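Local coordinates for protein DNA primase (Aquifex aeolicus, PDB 2AU3) that synthesises, as a DnaG-family RNA polymerase, the short RNA primers from which DNA polymerase starts during DNA replication, at residues L174-T177 against Y181-L184; Y106-R111 against E165-T170; G205-I208 against P214-I217; R199-G204 against S222-K227; E118-L121 against A126-Y129. All coordinates share one frame; numbering follows the deposited sequence.

Contact 1 of 5, residues L174-T177 against Y181-L184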
# COMPACT_ATOMS: atom_id res chain seq x y z
N LEU A 174 -9.59 20.19 7.04
CA LEU A 174 -9.89 20.98 8.22
C LEU A 174 -10.72 22.21 7.83
O LEU A 174 -10.65 22.70 6.70
CB LEU A 174 -8.58 21.44 8.87
CG LEU A 174 -7.68 20.36 9.49
CD1 LEU A 174 -6.24 20.54 9.03
CD2 LEU A 174 -7.76 20.43 11.01
N SER A 175 -11.54 22.70 8.77
CA SER A 175 -12.20 23.99 8.64
C SER A 175 -11.84 24.91 9.82
O SER A 175 -12.39 24.77 10.91
CB SER A 175 -13.72 23.83 8.55
OG SER A 175 -14.29 24.95 7.89
N PRO A 176 -10.87 25.79 9.61
CA PRO A 176 -10.46 26.79 10.62
C PRO A 176 -11.55 27.84 10.88
O PRO A 176 -11.77 28.20 12.04
CB PRO A 176 -9.23 27.44 9.99
CG PRO A 176 -8.79 26.50 8.91
CD PRO A 176 -10.04 25.88 8.39
N THR A 177 -12.19 28.33 9.82
CA THR A 177 -13.39 29.18 9.94
C THR A 177 -14.52 28.70 9.00
O THR A 177 -14.26 28.01 8.00
CB THR A 177 -13.08 30.70 9.66
OG1 THR A 177 -12.33 30.84 8.45
CG2 THR A 177 -12.18 31.29 10.73
N TYR A 181 -11.51 26.16 4.16
CA TYR A 181 -10.90 24.85 4.35
C TYR A 181 -9.37 24.86 4.23
O TYR A 181 -8.77 25.61 3.44
CB TYR A 181 -11.52 23.83 3.39
CG TYR A 181 -13.03 23.73 3.55
CD1 TYR A 181 -13.59 22.98 4.59
CD2 TYR A 181 -13.89 24.43 2.70
CE1 TYR A 181 -14.98 22.92 4.76
CE2 TYR A 181 -15.27 24.37 2.87
CZ TYR A 181 -15.80 23.60 3.89
OH TYR A 181 -17.18 23.53 4.08
N ARG A 182 -8.74 24.04 5.06
CA ARG A 182 -7.32 23.79 4.96
C ARG A 182 -7.06 22.29 4.81
O ARG A 182 -7.53 21.48 5.60
CB ARG A 182 -6.57 24.36 6.16
CG ARG A 182 -5.06 24.27 6.03
CD ARG A 182 -4.32 25.02 7.12
NE ARG A 182 -4.01 24.17 8.25
CZ ARG A 182 -4.53 24.30 9.46
NH1 ARG A 182 -5.42 25.25 9.72
NH2 ARG A 182 -4.17 23.46 10.42
N ASP A 183 -6.30 21.96 3.79
CA ASP A 183 -5.94 20.59 3.49
C ASP A 183 -5.09 20.08 4.64
O ASP A 183 -4.08 20.67 4.97
CB ASP A 183 -5.10 20.58 2.21
CG ASP A 183 -4.78 19.18 1.72
OD1 ASP A 183 -5.10 18.18 2.41
OD2 ASP A 183 -4.19 19.00 0.65
N LEU A 184 -5.50 18.96 5.21
CA LEU A 184 -4.71 18.31 6.25
C LEU A 184 -3.26 18.02 5.80
O LEU A 184 -2.31 18.12 6.58
CB LEU A 184 -5.40 17.01 6.68
CG LEU A 184 -4.71 16.11 7.72
CD1 LEU A 184 -4.63 16.82 9.08
CD2 LEU A 184 -5.41 14.75 7.84

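Contact 2 of 5, residues Y106-R111 against E165-T170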
# COMPACT_ATOMS: atom_id res chain seq x y z
N TYR A 106 -15.76 7.78 -2.21
CA TYR A 106 -14.72 7.06 -2.94
C TYR A 106 -14.33 7.79 -4.20
O TYR A 106 -13.16 7.83 -4.57
CB TYR A 106 -15.18 5.62 -3.26
CG TYR A 106 -15.21 4.74 -2.03
CD1 TYR A 106 -14.03 4.20 -1.50
CD2 TYR A 106 -16.41 4.50 -1.36
CE1 TYR A 106 -14.04 3.40 -0.35
CE2 TYR A 106 -16.44 3.71 -0.19
CZ TYR A 106 -15.24 3.17 0.31
OH TYR A 106 -15.26 2.39 1.46
N VAL A 107 -15.31 8.41 -4.86
CA VAL A 107 -15.01 9.16 -6.06
C VAL A 107 -14.20 10.39 -5.71
O VAL A 107 -13.30 10.76 -6.46
CB VAL A 107 -16.29 9.51 -6.88
CG1 VAL A 107 -16.00 10.60 -7.93
CG2 VAL A 107 -16.84 8.26 -7.55
N ALA A 108 -14.49 11.01 -4.56
CA ALA A 108 -13.75 12.19 -4.11
C ALA A 108 -12.31 11.82 -3.75
O ALA A 108 -11.36 12.51 -4.13
CB ALA A 108 -14.43 12.84 -2.89
N LEU A 109 -12.16 10.76 -2.96
CA LEU A 109 -10.83 10.25 -2.63
C LEU A 109 -10.00 10.08 -3.89
O LEU A 109 -8.84 10.47 -3.93
CB LEU A 109 -10.93 8.93 -1.84
CG LEU A 109 -11.22 9.20 -0.35
CD1 LEU A 109 -11.74 7.94 0.38
CD2 LEU A 109 -9.95 9.77 0.35
N ASP A 110 -10.61 9.54 -4.93
CA ASP A 110 -9.90 9.25 -6.16
C ASP A 110 -9.57 10.50 -6.96
O ASP A 110 -8.48 10.61 -7.55
CB ASP A 110 -10.68 8.25 -7.01
CG ASP A 110 -9.90 7.83 -8.24
OD1 ASP A 110 -8.99 6.96 -8.10
OD2 ASP A 110 -10.07 8.38 -9.35
N ARG A 111 -10.51 11.45 -6.99
CA ARG A 111 -10.28 12.71 -7.68
C ARG A 111 -9.20 13.55 -6.98
O ARG A 111 -8.46 14.31 -7.62
CB ARG A 111 -11.58 13.52 -7.75
CG ARG A 111 -11.39 14.88 -8.39
CD ARG A 111 -10.99 14.73 -9.87
NE ARG A 111 -10.75 15.99 -10.56
CZ ARG A 111 -9.57 16.57 -10.68
NH1 ARG A 111 -8.48 16.05 -10.09
NH2 ARG A 111 -9.47 17.70 -11.37
N GLU A 165 -18.71 17.98 -0.10
CA GLU A 165 -19.46 17.48 1.04
C GLU A 165 -19.15 16.00 1.30
O GLU A 165 -18.89 15.59 2.44
CB GLU A 165 -20.96 17.69 0.84
CG GLU A 165 -21.37 19.16 0.74
CD GLU A 165 -21.21 19.75 -0.66
OE1 GLU A 165 -20.78 19.03 -1.60
OE2 GLU A 165 -21.51 20.96 -0.82
N ALA A 166 -19.10 15.19 0.25
CA ALA A 166 -18.61 13.82 0.40
C ALA A 166 -17.20 13.78 0.97
O ALA A 166 -16.93 12.99 1.87
CB ALA A 166 -18.66 13.09 -0.91
N TYR A 167 -16.30 14.61 0.44
CA TYR A 167 -14.91 14.56 0.86
C TYR A 167 -14.75 14.89 2.34
O TYR A 167 -13.86 14.35 3.01
CB TYR A 167 -13.99 15.44 -0.00
CG TYR A 167 -12.51 15.12 0.21
CD1 TYR A 167 -12.01 13.85 -0.11
CD2 TYR A 167 -11.64 16.04 0.79
CE1 TYR A 167 -10.67 13.51 0.10
CE2 TYR A 167 -10.28 15.70 1.02
CZ TYR A 167 -9.81 14.42 0.66
OH TYR A 167 -8.49 14.07 0.84
N LEU A 168 -15.62 15.77 2.85
CA LEU A 168 -15.60 16.21 4.25
C LEU A 168 -15.81 15.06 5.22
O LEU A 168 -15.28 15.08 6.33
CB LEU A 168 -16.65 17.31 4.50
CG LEU A 168 -16.32 18.71 3.95
CD1 LEU A 168 -17.56 19.65 3.92
CD2 LEU A 168 -15.15 19.36 4.72
N GLU A 169 -16.56 14.04 4.80
CA GLU A 169 -16.70 12.82 5.58
C GLU A 169 -15.38 12.06 5.81
O GLU A 169 -15.33 11.19 6.68
CB GLU A 169 -17.73 11.87 4.94
CG GLU A 169 -19.17 12.39 4.96
CD GLU A 169 -19.81 12.34 6.34
OE1 GLU A 169 -19.42 11.47 7.15
OE2 GLU A 169 -20.70 13.18 6.61
N THR A 170 -14.33 12.35 5.04
CA THR A 170 -13.03 11.67 5.23
C THR A 170 -12.18 12.28 6.34
O THR A 170 -11.26 11.64 6.83
CB THR A 170 -12.18 11.66 3.95
OG1 THR A 170 -11.88 13.01 3.56
CG2 THR A 170 -12.95 11.06 2.76

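Contact 3 of 5, residues G205-I208 against P214-I217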
# COMPACT_ATOMS: atom_id res chain seq x y z
N GLY A 205 1.07 11.63 4.45
CA GLY A 205 1.75 12.81 4.00
C GLY A 205 3.06 12.98 4.75
O GLY A 205 3.09 12.98 5.98
N ARG A 206 4.14 13.12 3.99
CA ARG A 206 5.49 13.29 4.54
C ARG A 206 5.84 14.76 4.39
O ARG A 206 5.89 15.26 3.29
CB ARG A 206 6.48 12.46 3.70
CG ARG A 206 7.98 12.79 3.89
CD ARG A 206 8.40 12.90 5.35
NE ARG A 206 9.52 12.00 5.66
CZ ARG A 206 10.69 12.39 6.14
NH1 ARG A 206 10.92 13.68 6.38
NH2 ARG A 206 11.63 11.49 6.40
N ARG A 207 6.07 15.47 5.47
CA ARG A 207 6.36 16.88 5.25
C ARG A 207 7.79 17.10 4.70
O ARG A 207 8.71 16.32 4.98
CB ARG A 207 6.00 17.74 6.47
CG ARG A 207 7.10 18.03 7.40
CD ARG A 207 6.67 18.94 8.53
NE ARG A 207 7.19 18.45 9.80
CZ ARG A 207 8.49 18.40 10.09
NH1 ARG A 207 9.38 18.83 9.21
NH2 ARG A 207 8.89 17.93 11.27
N ILE A 208 7.92 18.08 3.81
CA ILE A 208 9.19 18.38 3.17
C ILE A 208 9.69 19.77 3.55
O ILE A 208 10.80 20.16 3.18
CB ILE A 208 9.09 18.23 1.62
CG1 ILE A 208 7.93 19.07 1.06
CG2 ILE A 208 8.97 16.74 1.25
CD1 ILE A 208 7.92 19.20 -0.47
N PRO A 214 4.29 16.79 12.94
CA PRO A 214 4.95 15.50 12.73
C PRO A 214 5.46 15.38 11.31
O PRO A 214 4.90 15.98 10.38
CB PRO A 214 3.83 14.49 12.98
CG PRO A 214 2.90 15.19 13.90
CD PRO A 214 2.90 16.62 13.41
N LYS A 215 6.53 14.62 11.15
CA LYS A 215 7.14 14.43 9.84
C LYS A 215 6.17 13.66 8.94
O LYS A 215 6.17 13.87 7.73
CB LYS A 215 8.48 13.69 9.96
CG LYS A 215 9.71 14.59 10.20
CD LYS A 215 10.93 13.72 10.50
CE LYS A 215 11.88 14.34 11.54
NZ LYS A 215 12.73 13.26 12.17
N TYR A 216 5.39 12.76 9.54
CA TYR A 216 4.42 11.94 8.81
C TYR A 216 3.04 11.98 9.46
O TYR A 216 2.91 11.80 10.68
CB TYR A 216 4.93 10.50 8.70
CG TYR A 216 3.99 9.57 7.96
CD1 TYR A 216 3.97 9.54 6.56
CD2 TYR A 216 3.12 8.72 8.65
CE1 TYR A 216 3.11 8.69 5.87
CE2 TYR A 216 2.26 7.86 7.96
CZ TYR A 216 2.26 7.85 6.58
OH TYR A 216 1.40 7.00 5.91
N ILE A 217 2.01 12.19 8.64
CA ILE A 217 0.64 12.06 9.13
C ILE A 217 -0.20 11.18 8.20
O ILE A 217 0.12 11.04 7.00
CB ILE A 217 -0.03 13.42 9.37
CG1 ILE A 217 -0.13 14.20 8.06
CG2 ILE A 217 0.73 14.23 10.45
CD1 ILE A 217 -0.85 15.52 8.19

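Contact 4 of 5, residues R199-G204 against S222-K227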
# COMPACT_ATOMS: atom_id res chain seq x y z
N ARG A 199 -8.62 0.50 -4.06
CA ARG A 199 -9.38 1.75 -3.90
C ARG A 199 -8.65 2.66 -2.95
O ARG A 199 -8.27 2.25 -1.84
CB ARG A 199 -10.78 1.51 -3.37
CG ARG A 199 -11.70 0.79 -4.32
CD ARG A 199 -13.15 0.74 -3.81
NE ARG A 199 -13.20 0.31 -2.41
CZ ARG A 199 -14.31 0.19 -1.70
NH1 ARG A 199 -15.48 0.48 -2.25
NH2 ARG A 199 -14.25 -0.22 -0.43
N VAL A 200 -8.45 3.89 -3.38
CA VAL A 200 -7.85 4.89 -2.51
C VAL A 200 -8.82 5.13 -1.34
O VAL A 200 -9.99 5.47 -1.55
CB VAL A 200 -7.58 6.19 -3.28
CG1 VAL A 200 -7.14 7.30 -2.29
CG2 VAL A 200 -6.49 5.95 -4.30
N ILE A 201 -8.35 4.90 -0.11
CA ILE A 201 -9.19 5.09 1.06
C ILE A 201 -8.71 6.24 1.94
O ILE A 201 -9.38 6.62 2.89
CB ILE A 201 -9.32 3.78 1.90
CG1 ILE A 201 -7.93 3.23 2.28
CG2 ILE A 201 -10.17 2.75 1.15
CD1 ILE A 201 -7.99 2.17 3.39
N GLY A 202 -7.55 6.80 1.60
CA GLY A 202 -6.97 7.92 2.34
C GLY A 202 -5.54 8.17 1.92
O GLY A 202 -5.09 7.68 0.84
N PHE A 203 -4.82 8.94 2.74
CA PHE A 203 -3.45 9.35 2.44
C PHE A 203 -2.54 9.33 3.66
O PHE A 203 -3.00 9.52 4.78
CB PHE A 203 -3.45 10.76 1.86
CG PHE A 203 -4.34 10.92 0.66
CD1 PHE A 203 -3.93 10.46 -0.60
CD2 PHE A 203 -5.60 11.50 0.79
CE1 PHE A 203 -4.77 10.60 -1.71
CE2 PHE A 203 -6.44 11.66 -0.33
CZ PHE A 203 -6.05 11.20 -1.56
N GLY A 204 -1.26 9.08 3.40
CA GLY A 204 -0.16 9.53 4.25
C GLY A 204 0.48 10.78 3.62
O GLY A 204 0.41 10.98 2.41
N SER A 222 -11.94 6.67 10.17
CA SER A 222 -13.28 7.07 9.76
C SER A 222 -13.97 5.83 9.23
O SER A 222 -13.41 4.73 9.28
CB SER A 222 -13.21 8.13 8.67
OG SER A 222 -12.59 7.63 7.49
N ARG A 223 -15.18 6.00 8.71
CA ARG A 223 -15.88 4.90 8.08
C ARG A 223 -15.06 4.24 6.97
O ARG A 223 -15.01 3.03 6.88
CB ARG A 223 -17.23 5.35 7.51
CG ARG A 223 -18.22 4.20 7.31
CD ARG A 223 -19.64 4.68 6.92
NE ARG A 223 -19.59 5.53 5.72
CZ ARG A 223 -19.56 5.07 4.47
NH1 ARG A 223 -19.61 3.77 4.23
NH2 ARG A 223 -19.51 5.93 3.46
N VAL A 224 -14.44 5.06 6.12
CA VAL A 224 -13.76 4.57 4.93
C VAL A 224 -12.31 4.11 5.21
O VAL A 224 -11.80 3.22 4.54
CB VAL A 224 -13.81 5.62 3.75
CG1 VAL A 224 -12.85 6.81 3.97
CG2 VAL A 224 -13.54 4.96 2.40
N PHE A 225 -11.67 4.72 6.22
CA PHE A 225 -10.25 4.50 6.48
C PHE A 225 -9.98 3.99 7.91
O PHE A 225 -10.25 4.68 8.90
CB PHE A 225 -9.48 5.81 6.20
CG PHE A 225 -7.99 5.72 6.44
CD1 PHE A 225 -7.17 5.11 5.50
CD2 PHE A 225 -7.42 6.23 7.60
CE1 PHE A 225 -5.79 5.00 5.73
CE2 PHE A 225 -6.06 6.13 7.83
CZ PHE A 225 -5.24 5.53 6.90
N LYS A 226 -9.46 2.76 8.03
CA LYS A 226 -8.99 2.28 9.33
C LYS A 226 -7.54 1.83 9.21
O LYS A 226 -7.25 0.82 8.56
CB LYS A 226 -9.87 1.13 9.84
CG LYS A 226 -11.40 1.32 9.62
CD LYS A 226 -12.15 1.45 10.94
CE LYS A 226 -13.65 1.76 10.75
NZ LYS A 226 -14.37 0.80 9.85
N LYS A 227 -6.63 2.60 9.81
CA LYS A 227 -5.20 2.36 9.63
C LYS A 227 -4.79 0.98 10.13
O LYS A 227 -4.02 0.29 9.47
CB LYS A 227 -4.32 3.49 10.23
CG LYS A 227 -4.21 3.53 11.75
CD LYS A 227 -3.90 4.93 12.27
CE LYS A 227 -2.41 5.20 12.37
NZ LYS A 227 -2.10 6.67 12.63

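Contact 5 of 5, residues E118-L121 against A126-Y129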
# COMPACT_ATOMS: atom_id res chain seq x y z
N GLU A 118 -1.10 15.30 -10.14
CA GLU A 118 -0.83 16.39 -11.07
C GLU A 118 0.04 17.44 -10.40
O GLU A 118 0.90 18.04 -11.05
CB GLU A 118 -2.14 17.07 -11.49
CG GLU A 118 -2.28 17.27 -13.00
CD GLU A 118 -2.13 18.73 -13.41
OE1 GLU A 118 -0.97 19.14 -13.65
OE2 GLU A 118 -3.17 19.46 -13.51
N SER A 119 -0.22 17.68 -9.13
CA SER A 119 0.47 18.71 -8.39
C SER A 119 1.94 18.33 -8.19
O SER A 119 2.82 19.17 -8.28
CB SER A 119 -0.23 18.96 -7.07
OG SER A 119 -1.56 19.44 -7.29
N LEU A 120 2.22 17.05 -7.98
CA LEU A 120 3.60 16.62 -7.81
C LEU A 120 4.38 16.85 -9.12
O LEU A 120 5.45 17.44 -9.11
CB LEU A 120 3.66 15.16 -7.34
CG LEU A 120 5.06 14.56 -7.24
CD1 LEU A 120 5.91 15.22 -6.16
CD2 LEU A 120 5.04 13.04 -7.07
N LEU A 121 3.80 16.44 -10.24
CA LEU A 121 4.42 16.62 -11.56
C LEU A 121 4.76 18.09 -11.84
O LEU A 121 5.78 18.38 -12.45
CB LEU A 121 3.52 16.07 -12.67
CG LEU A 121 3.21 14.56 -12.64
CD1 LEU A 121 2.13 14.15 -13.65
CD2 LEU A 121 4.48 13.72 -12.84
N ALA A 126 9.19 19.29 -4.98
CA ALA A 126 8.61 18.03 -4.54
C ALA A 126 9.11 16.85 -5.38
O ALA A 126 9.46 15.82 -4.83
CB ALA A 126 7.08 18.10 -4.55
N SER A 127 9.12 17.02 -6.70
CA SER A 127 9.47 15.93 -7.61
C SER A 127 10.93 15.55 -7.39
O SER A 127 11.25 14.37 -7.17
CB SER A 127 9.26 16.33 -9.08
OG SER A 127 7.89 16.43 -9.39
N GLU A 128 11.80 16.56 -7.42
CA GLU A 128 13.23 16.32 -7.17
C GLU A 128 13.45 15.74 -5.79
O GLU A 128 14.30 14.86 -5.62
CB GLU A 128 14.07 17.59 -7.37
CG GLU A 128 14.01 18.15 -8.78
CD GLU A 128 15.08 19.21 -9.07
OE1 GLU A 128 15.82 19.62 -8.13
OE2 GLU A 128 15.20 19.62 -10.24
N TYR A 129 12.67 16.20 -4.81
CA TYR A 129 12.82 15.63 -3.47
C TYR A 129 12.63 14.13 -3.54
O TYR A 129 13.53 13.38 -3.20
CB TYR A 129 11.86 16.24 -2.45
CG TYR A 129 11.86 15.52 -1.11
CD1 TYR A 129 12.80 15.83 -0.11
CD2 TYR A 129 10.94 14.51 -0.85
CE1 TYR A 129 12.81 15.16 1.11
CE2 TYR A 129 10.93 13.83 0.37
CZ TYR A 129 11.87 14.16 1.35
OH TYR A 129 11.87 13.47 2.55

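Contact 1 of 5, residues L174-T177 against Y181-L184
Leu174 and Arg182 face each other as an antiparallel hydrogen-bonded pair, Leu174 N giving to Arg182 O at 2.8 Å and Arg182 N returning to Leu174 O at 2.9 Å. They tie together a small beta hairpin, strands 173-174 and 182-183, in the N-terminal part of the primase catalytic core. Arg182 N approaches its oxygen from above the carbonyl plane, and Leu174 O also receives a CA-H...O contact from Tyr181 CA. The same oxygen sits at the edge of the Tyr181 ring, 3.6 Å from CD1. With CG beside its backbone N (chi1 -56°), Tyr181 also brings CE1 to 3.8 Å from Ser175 OG, a hydroxyl hydrogen-bonded to Val180 O. The tyrosine continues onto Val155 of helix 151-161 and onto Leu164 and Leu168 of helix 164-168. A serine in its place would probably open a gap against Val155, Leu164 and Leu168 and leave Leu174 O without the ring edge beside it. The side chains of Leu174 and Arg182 share one face of the hairpin and run side by side in the same direction. A bend at chi3 (92°) turns the guanidinium of Arg182 until Leu174 CD1 lies over one of its faces, 3.8 Å from NH2. Pro176 CG reaches Arg182 NH1 at 3.7 Å, while Leu174 CD1 meets Leu184 CD1 at 4.1 Å.

Contact 2 of 5, residues Y106-R111 against E165-T170
Tyr167 swings its ring toward helix 101-122 by setting CG anti to the backbone N (chi1 -166°), and Leu109 answers by placing CG beside its own N (chi1 -81°), which carries its branched end across the ring edge. The two side chains cross at about a right angle: Leu109 CD2 lies at the ring edge, near its plane, 3.8 Å from Tyr167 CE1. One helical position earlier, Ala108 CB meets the ring at 3.8 Å from Tyr167 CD1 and also rests on Tyr167 CB. So small a side chain fits the closeness of the backbones, whose CA atoms are 5.6 Å apart at Ala108 and Tyr167. Thr170 completes the patch. Its CG2 meets Leu109 CG tip to tip at 4.0 Å, and its OG1 turns the other way, over the centre of the Tyr167 ring at 3.6 Å from the plane. There OG1 gives a hydrogen bond to Tyr167 O, whose very short modelled length is doubtful, and OG1 is also hydrogen-bonded to Asn172 N. An alanine at Leu109 is likely to open a gap between the ring edge of Tyr167 and the methyl of Thr170, leaving both without their shared partner. Phe203 of strand 200-207 also packs on both Leu109 and Tyr167, and Val112 touches the tyrosine. The contact is buried apolar helix-helix packing: the end of helix 164-168 and the turn after it lie against helix 101-122, with no hydrogen bond between the two segments.

Contact 3 of 5, residues G205-I208 against P214-I217
Strands 200-207 and 216-218 form a beta hairpin at the border of a four-stranded antiparallel sheet, and Gly205, Arg206 and Arg207 pair with Ile217, Tyr216 and Lys215. Gly205 and Ile217 are a hydrogen-bonded pair: Gly205 N gives to Ile217 O at 2.8 Å, nearly in line with the carbonyl, and Ile217 N gives to Gly205 O at 3.0 Å, in the carbonyl plane. Arg206 and Tyr216 follow as a non-hydrogen-bonded pair, with Tyr216 CA-H directed at Gly205 O and Arg206 CA-H at Lys215 O, and Arg207 N donates to Lys215 O at 2.8 Å. The side chains of Arg206 and Tyr216 share one face, where the tyrosine ring also meets that of Tyr253; Ile217 lies on the other face, against Leu184 and Phe185. The lysine stem lies between two guanidinium groups. Lys215 CG sits over a face of the Arg207 group, 3.6 Å from NH2, while Lys215 CB lies over a face of the Arg206 group and Lys215 CG is 4.1 Å from Arg206 NH1. The turn at chi2 (48°) brings Arg206 CD to 3.4 Å from Lys215 O, and the bend at chi3 (124°) directs the guanidinium alongside the lysine. Arg207 is held by Ser213 O on NE and Val209 O on NH1. Lys215 NZ ends 6.1 Å from Arg206 NH1, and Arg188 bonds to Gly205 O and Pro214 O. Such a gathering of basic groups, the Arg206 side chain about 11 Å from that of Asp295, a predicted magnesium ligand, would probably make this part of the polymerase core electropositive, consistent with handling nucleic acid.

Contact 4 of 5, residues R199-G204 against S222-K227
Ile201 and Phe225 cross at about a right angle. Ile201 CG1 lies at the edge of the aromatic ring, in the plane, and Ile201 CD1 comes to 3.7 Å from Phe225 CD1. The phenylalanine, with CG anti to the backbone N (chi1 180°), carries the ring alongside strand 200-207, and its CB touches Ile201 O at 3.4 Å. That carbonyl oxygen is further covered by Val224 CG1 at 3.6 Å. Val224 uses its second methyl as well, CG2 meeting Ile201 CG2 at 4.2 Å. Gly202 is the other neighbour of the ring: its CA is 4.2 Å from Phe225 CD1, and a CB there would come to within about 3.0 Å of the same carbon, so the lack of a side chain lets the ring settle close. Ile201 and Gly202 together face Ile193 as a classic beta bulge. The loop holds its own shape: Ser222 N bonds to Phe225 O at 2.9 Å, Phe225 N makes a weak bond to Ser222 OG, and Lys227 N stands over one face of the ring, offset toward its rim. The contact thus lays the loop after strand 216-218 against the bulged start of strand 200-207. Ile193 of strand 188-194 touches both Ile201 and Phe225, while Tyr106 and Leu109 of helix 101-122 pack against Val224.

Contact 5 of 5, residues E118-L121 against A126-Y129
Ala126 points its methyl at Leu120, and the two side chains meet closely, Leu120 CD1 lying 3.5 Å from Ala126 CB and 3.7 Å from Ala126 C. Leu120 reaches this spot because its CG stands anti to the backbone N (chi1 175°) and chi2, at 65°, turns CD1 toward the second helix. The backbone N of Ala126 is hydrogen-bonded to Asn123 OD1, a side chain from the tight turn between helices 101-122 and 124-132. Tyr147 of strand 146-147 touches Leu120 as well as Ala126, giving the pair an aromatic neighbour from the sheet. Ser127 follows, and here the contact changes from apolar to polar. Its OG lies beside its own backbone N (chi1 -71°) and bonds back to Asn123 O, one turn earlier in the chain. Ser127 OG is also 2.7 Å from Leu120 O, in the final turn of helix 101-122, and 4.1 Å from Leu121 CA. The side chain of Leu121 points away from helix 124-132 and ends about 8 Å from the bound zinc ion. Glu128 is turned from the first helix and pairs with Arg124, while Tyr129, one residue on, packs against Ile208. The chemistry is thus split over neighbouring residues: a small methyl admits the leucine on the buried side, and next to it a hydroxyl bonded to Asn123 O and close to Leu120 O puts a polar group at the junction, where the first helix stops and the chain turns into the second.

Overall arrangement
Contacts 2 and 4, with centres about 10 Å apart, form one continuous core: Leu109 CD1 of helix 101-122 packs on Val200 O of strand 200-207, and the Tyr167 side chain reaches Phe203. Contact 1 adjoins contact 2 through Tyr181 on Leu168 and contact 3 through Leu184 on Ile217. Contacts 3 and 4 share strand 200-207, contact 3 lying within the chain span bounded by contact 4. Contact 5, on the far end of helix 101-122 from contact 2, meets contact 3 where Ile208 touches Ala126 and Arg206 comes up to Tyr129. Contact 5 approaches the zinc ion, about 8 Å from the Leu121 side chain, whereas contact 3 lies nearer the predicted magnesium ligands, the Tyr216 side chain about 11 Å from that of Glu251.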